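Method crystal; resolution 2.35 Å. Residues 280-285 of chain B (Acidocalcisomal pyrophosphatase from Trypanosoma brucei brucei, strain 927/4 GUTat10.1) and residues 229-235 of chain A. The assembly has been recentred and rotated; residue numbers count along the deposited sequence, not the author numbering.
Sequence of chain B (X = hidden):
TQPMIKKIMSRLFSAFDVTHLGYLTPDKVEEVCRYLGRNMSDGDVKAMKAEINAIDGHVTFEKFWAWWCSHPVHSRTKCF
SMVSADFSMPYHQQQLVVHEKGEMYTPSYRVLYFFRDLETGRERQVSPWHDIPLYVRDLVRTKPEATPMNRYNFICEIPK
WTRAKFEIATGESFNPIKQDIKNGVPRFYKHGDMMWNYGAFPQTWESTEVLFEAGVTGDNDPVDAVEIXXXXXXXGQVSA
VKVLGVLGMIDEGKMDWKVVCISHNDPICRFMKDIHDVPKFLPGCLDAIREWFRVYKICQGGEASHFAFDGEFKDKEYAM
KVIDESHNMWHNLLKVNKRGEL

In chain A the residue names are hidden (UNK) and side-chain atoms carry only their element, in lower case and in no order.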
# COMPACT_ATOMS: atom_id res chain seq x y z
N LYS B 280 -10.29 2.03 -11.95
CA LYS B 280 -8.94 1.50 -12.20
C LYS B 280 -8.43 0.61 -11.07
O LYS B 280 -7.73 -0.36 -11.30
CB LYS B 280 -7.92 2.61 -12.41
CG LYS B 280 -8.03 3.37 -13.69
CD LYS B 280 -6.74 4.17 -13.92
CE LYS B 280 -5.49 3.25 -13.77
NZ LYS B 280 -4.18 3.94 -14.03
N PHE B 281 -8.74 0.98 -9.84
CA PHE B 281 -8.13 0.33 -8.69
C PHE B 281 -9.16 -0.40 -7.83
O PHE B 281 -8.79 -1.24 -7.02
CB PHE B 281 -7.35 1.37 -7.88
CG PHE B 281 -6.23 2.01 -8.65
CD1 PHE B 281 -5.43 1.24 -9.50
CD2 PHE B 281 -6.01 3.38 -8.58
CE1 PHE B 281 -4.39 1.82 -10.25
CE2 PHE B 281 -5.00 3.99 -9.30
CZ PHE B 281 -4.18 3.21 -10.15
N LEU B 282 -10.43 -0.03 -7.98
CA LEU B 282 -11.51 -0.73 -7.29
C LEU B 282 -12.64 -1.06 -8.27
O LEU B 282 -13.78 -0.63 -8.07
CB LEU B 282 -12.06 0.10 -6.13
CG LEU B 282 -11.13 0.46 -4.97
CD1 LEU B 282 -11.78 1.48 -4.03
CD2 LEU B 282 -10.73 -0.79 -4.20
N PRO B 283 -12.34 -1.84 -9.32
CA PRO B 283 -13.32 -2.20 -10.35
C PRO B 283 -14.60 -2.72 -9.73
O PRO B 283 -14.53 -3.46 -8.76
CB PRO B 283 -12.62 -3.32 -11.15
CG PRO B 283 -11.53 -3.82 -10.24
CD PRO B 283 -11.09 -2.61 -9.47
N GLY B 284 -15.75 -2.32 -10.27
CA GLY B 284 -17.03 -2.75 -9.75
C GLY B 284 -17.56 -1.96 -8.56
O GLY B 284 -18.76 -2.05 -8.22
N CYS B 285 -16.70 -1.17 -7.93
CA CYS B 285 -17.09 -0.44 -6.73
C CYS B 285 -18.19 0.58 -7.05
O CYS B 285 -19.23 0.59 -6.40
CB CYS B 285 -15.89 0.26 -6.09
SG CYS B 285 -16.31 1.21 -4.59
N UNK A 229 -9.47 -9.29 0.14
CA UNK A 229 -8.80 -8.16 -0.48
C UNK A 229 -9.78 -7.11 -0.96
O UNK A 229 -11.00 -7.29 -0.85
N UNK A 230 -9.26 -6.01 -1.48
CA UNK A 230 -10.10 -4.87 -1.85
C UNK A 230 -10.62 -4.95 -3.28
O UNK A 230 -11.53 -4.22 -3.63
c UNK A 230 -6.29 -1.95 -3.88
c UNK A 230 -8.29 -3.34 -2.70
c UNK A 230 -9.34 -3.57 -1.65
s UNK A 230 -7.20 -1.96 -2.32
N UNK A 231 -10.04 -5.85 -4.08
CA UNK A 231 -10.38 -5.94 -5.51
C UNK A 231 -11.52 -6.94 -5.75
O UNK A 231 -11.48 -8.06 -5.25
c UNK A 231 -9.18 -6.39 -6.36
c UNK A 231 -9.49 -6.23 -7.84
o UNK A 231 -8.03 -5.61 -6.03
N UNK A 232 -12.53 -6.52 -6.50
CA UNK A 232 -13.61 -7.40 -6.92
C UNK A 232 -13.15 -8.29 -8.07
O UNK A 232 -12.61 -7.79 -9.05
c UNK A 232 -17.00 -6.66 -8.60
n UNK A 232 -18.25 -6.59 -8.13
o UNK A 232 -16.66 -6.11 -9.65
c UNK A 232 -14.82 -6.59 -7.36
c UNK A 232 -16.01 -7.43 -7.78
N UNK A 233 -13.39 -9.59 -7.97
CA UNK A 233 -13.03 -10.52 -9.04
C UNK A 233 -14.20 -10.76 -9.98
O UNK A 233 -15.35 -10.42 -9.65
c UNK A 233 -11.30 -11.77 -7.66
c UNK A 233 -11.03 -12.68 -6.66
c UNK A 233 -8.94 -11.63 -6.19
c UNK A 233 -9.86 -12.62 -5.93
c UNK A 233 -9.17 -10.72 -7.18
c UNK A 233 -10.35 -10.79 -7.92
c UNK A 233 -12.56 -11.86 -8.46
N UNK A 234 -13.91 -11.31 -11.15
CA UNK A 234 -14.94 -11.78 -12.07
C UNK A 234 -15.44 -13.17 -11.67
O UNK A 234 -14.73 -13.93 -11.01
c UNK A 234 -14.41 -11.82 -13.51
n UNK A 234 -13.97 -6.77 -13.53
c UNK A 234 -14.57 -10.54 -14.29
c UNK A 234 -14.27 -8.03 -14.32
c UNK A 234 -14.04 -9.34 -13.53
N UNK A 235 -16.66 -13.51 -12.07
CA UNK A 235 -17.16 -14.87 -11.86
C UNK A 235 -16.27 -15.87 -12.59
O UNK A 235 -16.01 -15.72 -13.78
c UNK A 235 -19.00 -16.53 -12.29
c UNK A 235 -18.60 -15.04 -12.33
c UNK A 235 -19.54 -14.21 -11.46
O HOH W 1 -12.94 -3.73 -6.61
O HOH W 2 -19.98 -4.37 -9.06

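Position 229 of chain A carries no atom beyond its backbone, and nothing of the chain B stretch comes near it. It is Gly A229.

Position 230 has four side-chain atoms in an unbranched row: two carbons, a sulfur and a last carbon. The CA-to-CB bond runs sideways, yet the end of the chain comes nearer to chain B; the second carbon lies 3.8 Å from CD2 of Leu B282. A thioether in such a row is methionine, Met A230. Its terminal CE lies 4.1 Å from the backbone O of Phe B281, and its own backbone O sits 3.6 Å from CD2 of Leu B282.

At position 231 a first carbon bears one oxygen and one carbon. The methyl-like carbon lies 4.0 Å from CG of Pro B283. This branching at CB gives Thr A231, with chi1 in the m well; its CG2 is the atom that meets the proline ring.

Position 232 shows three carbons, the third carrying an oxygen and a nitrogen. Its CA-to-CB bond points toward chain B, and its CB packs 3.4 Å from O of Pro B283. The terminal oxygen reaches 3.4 Å from CA of Gly B284. One oxygen and one nitrogen on the third carbon make this an amide, Gln A232, extended through chi1 and chi2, both t.

Position 233 has one carbon followed by a ring of six carbons. Its CA-to-CB bond points away, and the side chain touches nothing of this stretch and is buried: Phe A233.

Position 234 is four carbons in a row ending in nitrogen, which comes 4.4 Å from CB of Pro B283. This is Lys A234, a loose contact that covers little surface.

Position 235 is one carbon carrying two more, out of reach of chain B: Val A235.

The contact works without a direct hydrogen bond. A type II turn, closed by Cys B285 N to Leu B282 O at 3.0 Å, presents Pro B283 to chain A and sets Gly B284 at phi 84°. Glycine is required there twice over: a CB would jam against the preceding carbonyl and would fall 1.9 Å from OE1 of Gln A232. Polar groups are joined through water instead. One water oxygen donates to O of Pro B283 (2.7 Å), accepts from N of Gln A232 (2.8 Å) and donates weakly to O of Met A230 (3.3 Å). A second accepts from NE2 of Gln A232 at 3.0 Å and donates to O of Gly B284 at 2.8 Å. The rule is apolar packing from Leu B282 and Pro B283, with Gly B284 leaving room for the Gln A232 amide.

Chain A, residues 229-235: GMTQFKV
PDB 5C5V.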